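Local atomic coordinates of hypothetical protein (Bacteroides ovatus, PDB entry 4EPS), a protein that is probably a component of the tip of fimbriae, the surface filaments through which bacteria adhere and form biofilms. Residues Y273-G278 and D291-I296; G334-L339 and T427-P432. All blocks are in the same frame, centred on the assembly; numbering follows the deposited sequence.

Interaction 1: residues Y273-G278 and D291-I296; sequences YYYADG and DNCIGI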
ATOM      1  N   TYR A 273     -15.343  -6.896   0.405  1.00 17.38           N
ATOM      2  CA  TYR A 273     -16.689  -6.757  -0.196  1.00 16.68           C
ATOM      3  C   TYR A 273     -16.550  -6.385  -1.670  1.00 20.62           C
ATOM      4  O   TYR A 273     -15.798  -5.466  -2.014  1.00 20.59           O
ATOM      5  CB  TYR A 273     -17.538  -5.695   0.574  1.00 17.49           C
ATOM      6  CG  TYR A 273     -17.738  -6.072   2.026  1.00 18.45           C
ATOM      7  CD1 TYR A 273     -18.763  -6.940   2.406  1.00 18.81           C
ATOM      8  CD2 TYR A 273     -16.920  -5.542   3.025  1.00 18.42           C
ATOM      9  CE1 TYR A 273     -18.952  -7.292   3.744  1.00 19.48           C
ATOM     10  CE2 TYR A 273     -17.079  -5.909   4.363  1.00 19.46           C
ATOM     11  CZ  TYR A 273     -18.109  -6.765   4.720  1.00 21.07           C
ATOM     12  OH  TYR A 273     -18.273  -7.118   6.037  1.00 19.96           O
ATOM     13  N   TYR A 274     -17.279  -7.091  -2.538  1.00 18.74           N
ATOM     14  CA  TYR A 274     -17.222  -6.927  -3.987  1.00 18.58           C
ATOM     15  C   TYR A 274     -18.535  -6.363  -4.515  1.00 21.88           C
ATOM     16  O   TYR A 274     -19.615  -6.833  -4.151  1.00 20.15           O
ATOM     17  CB  TYR A 274     -16.906  -8.293  -4.663  1.00 19.65           C
ATOM     18  CG  TYR A 274     -16.410  -8.111  -6.083  1.00 20.66           C
ATOM     19  CD1 TYR A 274     -15.086  -7.766  -6.340  1.00 22.30           C
ATOM     20  CD2 TYR A 274     -17.271  -8.269  -7.172  1.00 21.16           C
ATOM     21  CE1 TYR A 274     -14.621  -7.611  -7.644  1.00 21.30           C
ATOM     22  CE2 TYR A 274     -16.816  -8.112  -8.481  1.00 21.30           C
ATOM     23  CZ  TYR A 274     -15.490  -7.783  -8.710  1.00 23.00           C
ATOM     24  OH  TYR A 274     -15.039  -7.598  -9.990  1.00 22.68           O
ATOM     25  N   TYR A 275     -18.443  -5.339  -5.369  1.00 19.95           N
ATOM     26  CA  TYR A 275     -19.624  -4.603  -5.839  1.00 19.72           C
ATOM     27  C   TYR A 275     -19.906  -4.762  -7.342  1.00 23.16           C
ATOM     28  O   TYR A 275     -19.041  -5.165  -8.102  1.00 23.09           O
ATOM     29  CB  TYR A 275     -19.471  -3.103  -5.458  1.00 20.47           C
ATOM     30  CG  TYR A 275     -19.611  -2.928  -3.961  1.00 20.27           C
ATOM     31  CD1 TYR A 275     -18.526  -3.140  -3.107  1.00 21.61           C
ATOM     32  CD2 TYR A 275     -20.851  -2.631  -3.383  1.00 20.71           C
ATOM     33  CE1 TYR A 275     -18.680  -3.122  -1.719  1.00 21.76           C
ATOM     34  CE2 TYR A 275     -21.003  -2.563  -1.995  1.00 20.83           C
ATOM     35  CZ  TYR A 275     -19.915  -2.808  -1.168  1.00 25.88           C
ATOM     36  OH  TYR A 275     -20.066  -2.776   0.197  1.00 22.98           O
ATOM     37  N   ALA A 276     -21.143  -4.435  -7.754  1.00 22.36           N
ATOM     38  CA  ALA A 276     -21.642  -4.552  -9.128  1.00 22.70           C
ATOM     39  C   ALA A 276     -20.781  -3.799 -10.167  1.00 25.28           C
ATOM     40  O   ALA A 276     -20.725  -4.219 -11.325  1.00 25.66           O
ATOM     41  CB  ALA A 276     -23.085  -4.076  -9.197  1.00 24.05           C
ATOM     42  N   ASP A 277     -20.073  -2.735  -9.760  1.00 23.34           N
ATOM     43  CA  ASP A 277     -19.235  -1.984 -10.704  1.00 23.80           C
ATOM     44  C   ASP A 277     -17.793  -2.541 -10.726  1.00 27.03           C
ATOM     45  O   ASP A 277     -16.947  -2.049 -11.484  1.00 26.65           O
ATOM     46  CB  ASP A 277     -19.246  -0.477 -10.330  1.00 25.36           C
ATOM     47  CG  ASP A 277     -18.608  -0.145  -8.983  1.00 31.98           C
ATOM     48  OD1 ASP A 277     -18.436  -1.080  -8.147  1.00 28.48           O
ATOM     49  OD2 ASP A 277     -18.353   1.053  -8.728  1.00 33.80           O
ATOM     50  N   GLY A 278     -17.527  -3.554  -9.899  1.00 23.42           N
ATOM     51  CA  GLY A 278     -16.199  -4.144  -9.806  1.00 22.00           C
ATOM     52  C   GLY A 278     -15.367  -3.529  -8.703  1.00 23.83           C
ATOM     53  O   GLY A 278     -14.220  -3.923  -8.511  1.00 22.79           O
ATOM     54  N   ASP A 291     -26.039  -1.852  -0.677  1.00 28.02           N
ATOM     55  CA  ASP A 291     -26.394  -1.491  -2.049  1.00 28.15           C
ATOM     56  C   ASP A 291     -25.326  -1.870  -3.037  1.00 29.35           C
ATOM     57  O   ASP A 291     -24.156  -1.502  -2.869  1.00 27.70           O
ATOM     58  CB  ASP A 291     -26.694   0.025  -2.204  1.00 31.22           C
ATOM     59  CG  ASP A 291     -28.039   0.481  -1.656  1.00 50.33           C
ATOM     60  OD1 ASP A 291     -28.832  -0.389  -1.206  1.00 51.95           O
ATOM     61  OD2 ASP A 291     -28.294   1.713  -1.659  1.00 58.11           O
ATOM     62  N   ASN A 292     -25.744  -2.601  -4.098  1.00 23.69           N
ATOM     63  CA  ASN A 292     -24.897  -3.067  -5.191  1.00 23.02           C
ATOM     64  C   ASN A 292     -23.777  -4.027  -4.735  1.00 23.18           C
ATOM     65  O   ASN A 292     -22.914  -4.344  -5.552  1.00 23.47           O
ATOM     66  CB  ASN A 292     -24.299  -1.893  -5.977  1.00 24.49           C
ATOM     67  CG  ASN A 292     -25.360  -1.080  -6.693  1.00 46.06           C
ATOM     68  OD1 ASN A 292     -25.490   0.122  -6.487  1.00 47.53           O
ATOM     69  ND2 ASN A 292     -26.201  -1.738  -7.469  1.00 34.95           N
ATOM     70  N   CYS A 293     -23.807  -4.525  -3.483  1.00 21.34           N
ATOM     71  CA  CYS A 293     -22.811  -5.535  -3.062  1.00 21.66           C
ATOM     72  C   CYS A 293     -23.255  -6.861  -3.689  1.00 24.91           C
ATOM     73  O   CYS A 293     -24.439  -7.224  -3.563  1.00 24.81           O
ATOM     74  CB  CYS A 293     -22.685  -5.649  -1.542  1.00 21.60           C
ATOM     75  SG  CYS A 293     -21.381  -6.805  -1.011  1.00 24.44           S
ATOM     76  N   ILE A 294     -22.366  -7.531  -4.427  1.00 19.20           N
ATOM     77  CA  ILE A 294     -22.778  -8.774  -5.125  1.00 18.47           C
ATOM     78  C   ILE A 294     -22.066 -10.007  -4.571  1.00 22.77           C
ATOM     79  O   ILE A 294     -22.466 -11.142  -4.882  1.00 21.78           O
ATOM     80  CB  ILE A 294     -22.584  -8.664  -6.660  1.00 21.57           C
ATOM     81  CG1 ILE A 294     -21.094  -8.500  -7.036  1.00 23.01           C
ATOM     82  CG2 ILE A 294     -23.475  -7.512  -7.249  1.00 21.84           C
ATOM     83  CD1 ILE A 294     -20.776  -8.670  -8.554  1.00 25.22           C
ATOM     84  N   GLY A 295     -21.018  -9.800  -3.782  1.00 20.21           N
ATOM     85  CA  GLY A 295     -20.292 -10.958  -3.253  1.00 19.97           C
ATOM     86  C   GLY A 295     -19.138 -10.586  -2.347  1.00 21.26           C
ATOM     87  O   GLY A 295     -18.951  -9.408  -2.011  1.00 20.09           O
ATOM     88  N   ILE A 296     -18.405 -11.612  -1.915  1.00 18.17           N
ATOM     89  CA  ILE A 296     -17.226 -11.494  -1.045  1.00 18.01           C
ATOM     90  C   ILE A 296     -16.028 -12.121  -1.763  1.00 19.47           C
ATOM     91  O   ILE A 296     -16.129 -13.230  -2.291  1.00 18.68           O
ATOM     92  CB  ILE A 296     -17.489 -12.230   0.328  1.00 22.36           C
ATOM     93  CG1 ILE A 296     -18.766 -11.679   1.074  1.00 23.44           C
ATOM     94  CG2 ILE A 296     -16.253 -12.199   1.238  1.00 24.61           C
ATOM     95  CD1 ILE A 296     -18.816 -10.264   1.364  1.00 23.09           C
TER
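Y273, Y274 and Y275 pair antiparallel with I296, G295 and C293, the axes of strands 273-275 and 293-296 approaching to 4.6 Å, and the register slips by one residue between Y274 and Y275. Y274 O marks the slip, taking a bond of 2.9 Å from I294 N and a weak one from G295 N. On the G295 side, Y274 N donates to G295 O at 2.9 Å, and beyond the slip A276 N reaches N292 O at 2.8 Å. Glycine suits position 295, whose almost fully extended backbone (phi -179°) is less comfortable for a residue with a CB.

I294 runs beside the Y274 side chain, pointing the same way, and lays CG1 and CD1 at the ring edge around CD2; the Y274 hydroxyl bonds to Y187. On the other face of the sheet, Y273 and I296 also lie side by side, I296 CD1 resting 3.5 Å from Y273 CD1. Y275 points its CB away overall, but with CG beside its own backbone N (chi1 -70°) the ring still meets residues 291-293. Its CE2 touches C293 CB at 3.5 Å, and C293 SG stands over one ring face, displaced toward the rim, a sulfur-aromatic contact that suits a small, polarisable side chain. D291 O lies at the edge of the same ring, whose hydroxyl is bonded to A289 O.

With I294 and G295 both opposite Y274, the pairing is a classic beta bulge, followed directly by the type I turn Y275-G278.

Interaction 2: residues G334-L339 and T427-P432; sequences GLVMSL and TGWYVP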
ATOM      1  N   GLY A 334      -8.412 -12.777  -8.602  1.00 20.87           N
ATOM      2  CA  GLY A 334      -8.994 -13.657  -7.601  1.00 21.58           C
ATOM      3  C   GLY A 334     -10.381 -14.138  -7.930  1.00 23.07           C
ATOM      4  O   GLY A 334     -10.821 -14.073  -9.083  1.00 21.43           O
ATOM      5  N   LEU A 335     -11.047 -14.670  -6.898  1.00 18.39           N
ATOM      6  CA  LEU A 335     -12.387 -15.217  -7.031  1.00 18.01           C
ATOM      7  C   LEU A 335     -13.300 -14.522  -6.032  1.00 19.82           C
ATOM      8  O   LEU A 335     -12.865 -14.175  -4.924  1.00 18.76           O
ATOM      9  CB  LEU A 335     -12.370 -16.757  -6.741  1.00 17.80           C
ATOM     10  CG  LEU A 335     -11.479 -17.624  -7.636  1.00 21.07           C
ATOM     11  CD1 LEU A 335     -11.488 -19.082  -7.155  1.00 20.84           C
ATOM     12  CD2 LEU A 335     -11.950 -17.591  -9.099  1.00 20.81           C
ATOM     13  N   VAL A 336     -14.563 -14.438  -6.387  1.00 18.24           N
ATOM     14  CA  VAL A 336     -15.625 -13.864  -5.563  1.00 17.62           C
ATOM     15  C   VAL A 336     -16.714 -14.903  -5.401  1.00 20.66           C
ATOM     16  O   VAL A 336     -17.129 -15.508  -6.382  1.00 19.71           O
ATOM     17  CB  VAL A 336     -16.194 -12.555  -6.217  1.00 21.02           C
ATOM     18  CG1 VAL A 336     -17.531 -12.124  -5.591  1.00 19.47           C
ATOM     19  CG2 VAL A 336     -15.174 -11.412  -6.150  1.00 21.19           C
HETATM   20  N   MSE A 337     -17.249 -15.025  -4.188  1.00 17.88           N
HETATM   21  CA  MSE A 337     -18.418 -15.873  -3.951  1.00 17.26           C
HETATM   22  C   MSE A 337     -19.658 -14.979  -3.833  1.00 20.69           C
HETATM   23  O   MSE A 337     -19.642 -13.984  -3.112  1.00 19.26           O
HETATM   24  CB  MSE A 337     -18.260 -16.722  -2.690  1.00 17.84           C
HETATM   25  CG  MSE A 337     -19.426 -17.713  -2.528  1.00 24.20           C
HETATM   26 SE   MSE A 337     -19.194 -18.782  -0.933  0.75 30.08          SE
HETATM   27  CE  MSE A 337     -19.379 -17.359   0.345  1.00 25.21           C
ATOM     28  N   SER A 338     -20.742 -15.394  -4.465  1.00 20.98           N
ATOM     29  CA  SER A 338     -22.012 -14.686  -4.483  1.00 21.86           C
ATOM     30  C   SER A 338     -22.630 -14.542  -3.102  1.00 22.60           C
ATOM     31  O   SER A 338     -22.559 -15.477  -2.316  1.00 20.22           O
ATOM     32  CB  SER A 338     -23.006 -15.466  -5.363  1.00 27.58           C
ATOM     33  OG  SER A 338     -23.360 -16.734  -4.780  1.00 29.80           O
ATOM     34  N   LEU A 339     -23.332 -13.412  -2.846  1.00 20.85           N
ATOM     35  CA  LEU A 339     -24.228 -13.303  -1.679  1.00 20.22           C
ATOM     36  C   LEU A 339     -25.444 -14.207  -1.929  1.00 24.27           C
ATOM     37  O   LEU A 339     -26.150 -14.607  -0.997  1.00 24.40           O
ATOM     38  CB  LEU A 339     -24.728 -11.856  -1.494  1.00 19.92           C
ATOM     39  CG  LEU A 339     -23.658 -10.783  -1.253  1.00 21.11           C
ATOM     40  CD1 LEU A 339     -24.308  -9.452  -0.836  1.00 21.11           C
ATOM     41  CD2 LEU A 339     -22.661 -11.220  -0.191  1.00 20.08           C
ATOM     42  N   THR A 427     -15.620 -12.844 -15.207  1.00 21.27           N
ATOM     43  CA  THR A 427     -16.019 -14.032 -15.949  1.00 21.39           C
ATOM     44  C   THR A 427     -17.530 -14.157 -16.067  1.00 25.83           C
ATOM     45  O   THR A 427     -18.016 -14.911 -16.904  1.00 26.55           O
ATOM     46  CB  THR A 427     -15.517 -15.303 -15.183  1.00 23.61           C
ATOM     47  OG1 THR A 427     -16.125 -15.329 -13.881  1.00 21.09           O
ATOM     48  CG2 THR A 427     -14.007 -15.378 -15.058  1.00 22.91           C
ATOM     49  N   GLY A 428     -18.250 -13.530 -15.145  1.00 22.83           N
ATOM     50  CA  GLY A 428     -19.666 -13.771 -14.950  1.00 22.64           C
ATOM     51  C   GLY A 428     -19.767 -14.921 -13.941  1.00 23.85           C
ATOM     52  O   GLY A 428     -18.758 -15.564 -13.612  1.00 21.58           O
ATOM     53  N   TRP A 429     -20.958 -15.170 -13.423  1.00 22.09           N
ATOM     54  CA  TRP A 429     -21.191 -16.196 -12.399  1.00 22.22           C
ATOM     55  C   TRP A 429     -21.153 -17.637 -12.965  1.00 25.07           C
ATOM     56  O   TRP A 429     -21.717 -17.911 -14.036  1.00 25.22           O
ATOM     57  CB  TRP A 429     -22.560 -15.977 -11.719  1.00 20.82           C
ATOM     58  CG  TRP A 429     -22.692 -14.687 -10.945  1.00 21.39           C
ATOM     59  CD1 TRP A 429     -23.582 -13.671 -11.187  1.00 23.89           C
ATOM     60  CD2 TRP A 429     -21.952 -14.301  -9.772  1.00 20.53           C
ATOM     61  NE1 TRP A 429     -23.440 -12.685 -10.240  1.00 22.35           N
ATOM     62  CE2 TRP A 429     -22.442 -13.039  -9.363  1.00 23.82           C
ATOM     63  CE3 TRP A 429     -20.929 -14.910  -9.014  1.00 21.58           C
ATOM     64  CZ2 TRP A 429     -21.948 -12.373  -8.237  1.00 23.42           C
ATOM     65  CZ3 TRP A 429     -20.424 -14.239  -7.909  1.00 23.13           C
ATOM     66  CH2 TRP A 429     -20.936 -12.991  -7.520  1.00 23.38           C
ATOM     67  N   TYR A 430     -20.567 -18.561 -12.200  1.00 20.05           N
ATOM     68  CA  TYR A 430     -20.566 -19.984 -12.569  1.00 19.73           C
ATOM     69  C   TYR A 430     -20.646 -20.848 -11.299  1.00 21.64           C
ATOM     70  O   TYR A 430     -20.292 -20.388 -10.218  1.00 20.73           O
ATOM     71  CB  TYR A 430     -19.337 -20.372 -13.426  1.00 21.12           C
ATOM     72  CG  TYR A 430     -18.005 -20.089 -12.762  1.00 21.79           C
ATOM     73  CD1 TYR A 430     -17.428 -21.010 -11.876  1.00 21.71           C
ATOM     74  CD2 TYR A 430     -17.358 -18.870 -12.949  1.00 22.53           C
ATOM     75  CE1 TYR A 430     -16.237 -20.722 -11.210  1.00 21.73           C
ATOM     76  CE2 TYR A 430     -16.154 -18.586 -12.311  1.00 22.74           C
ATOM     77  CZ  TYR A 430     -15.602 -19.511 -11.438  1.00 26.17           C
ATOM     78  OH  TYR A 430     -14.412 -19.225 -10.834  1.00 24.61           O
ATOM     79  N   VAL A 431     -21.064 -22.110 -11.445  1.00 19.42           N
ATOM     80  CA  VAL A 431     -21.091 -23.060 -10.312  1.00 18.96           C
ATOM     81  C   VAL A 431     -19.637 -23.475 -10.076  1.00 22.21           C
ATOM     82  O   VAL A 431     -18.992 -23.988 -10.997  1.00 21.38           O
ATOM     83  CB  VAL A 431     -22.020 -24.280 -10.550  1.00 22.20           C
ATOM     84  CG1 VAL A 431     -21.916 -25.284  -9.397  1.00 21.48           C
ATOM     85  CG2 VAL A 431     -23.486 -23.844 -10.747  1.00 23.49           C
ATOM     86  N   PRO A 432     -19.082 -23.253  -8.870  1.00 20.08           N
ATOM     87  CA  PRO A 432     -17.668 -23.594  -8.656  1.00 18.82           C
ATOM     88  C   PRO A 432     -17.395 -25.074  -8.839  1.00 21.90           C
ATOM     89  O   PRO A 432     -18.270 -25.894  -8.572  1.00 20.42           O
ATOM     90  CB  PRO A 432     -17.416 -23.176  -7.184  1.00 19.78           C
ATOM     91  CG  PRO A 432     -18.807 -23.201  -6.545  1.00 22.28           C
ATOM     92  CD  PRO A 432     -19.692 -22.674  -7.651  1.00 20.60           C
TER
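W429 brings the far end of its indole against strand 334-338, and this is the closely packed part of the contact. S338 CB sits over one face of the six-membered ring, 4.1 Å from its centroid and displaced toward the rim, a CH-pi contact. The backbone joins in, with W429 CH2 3.6 Å from S338 CA. Serine suits this place: its short side chain lets the indole come down onto the strand, while OG bonds to Y340 O and to F506 N. V336 CG1, anti to the backbone N (chi1 165°), meets W429 CH2 at 4.0 Å. W429 NE1 is bonded to F420 O, which would help fix the ring's rotation.

More sparsely, L335 and Y430 cross at about a right angle and meet through one pair of atoms, L335 CD2 and Y430 OH at 3.4 Å. That hydroxyl bonds to E436, so the leucine methyl packs against an oxygen already engaged. Toward T427 and G428 the loop draws away from the strand and becomes partly exposed.

An alanine in place of W429 would probably leave S338 CB and V336 CG1 without the indole they pack on, open a gap between loop and strand, and deprive F420 O of its donor.

The polar groups of S338, W429 and Y430 find partners elsewhere, and T427 OG1 binds G509 N on the neighbouring strand, which implies that shape and dispersion, rather than directional bonds, join this loop to strand 334-338.

Both interactions reach one six-stranded antiparallel sheet, interaction 1 as a strand pair within it and interaction 2 as a loop packed on one of its strands; their centres are about 11 Å apart. Strand 273-275 borders 293-300, which in turn borders 334-338. They follow in series along the chain: interaction 1 closes before strand 334-338 begins, and the loop 427-432 arrives later, after helix 408-419. The two are joined directly by the probable backbone bond between I296 O and M337 N, and by V336 CG2 packing 3.5 Å from Y274 CG. W429 also touches I294, on the bulged strand. Strand pairing and loop packing are thus linked through strands 293-300 and 334-338, with mostly buried residues at both contacts.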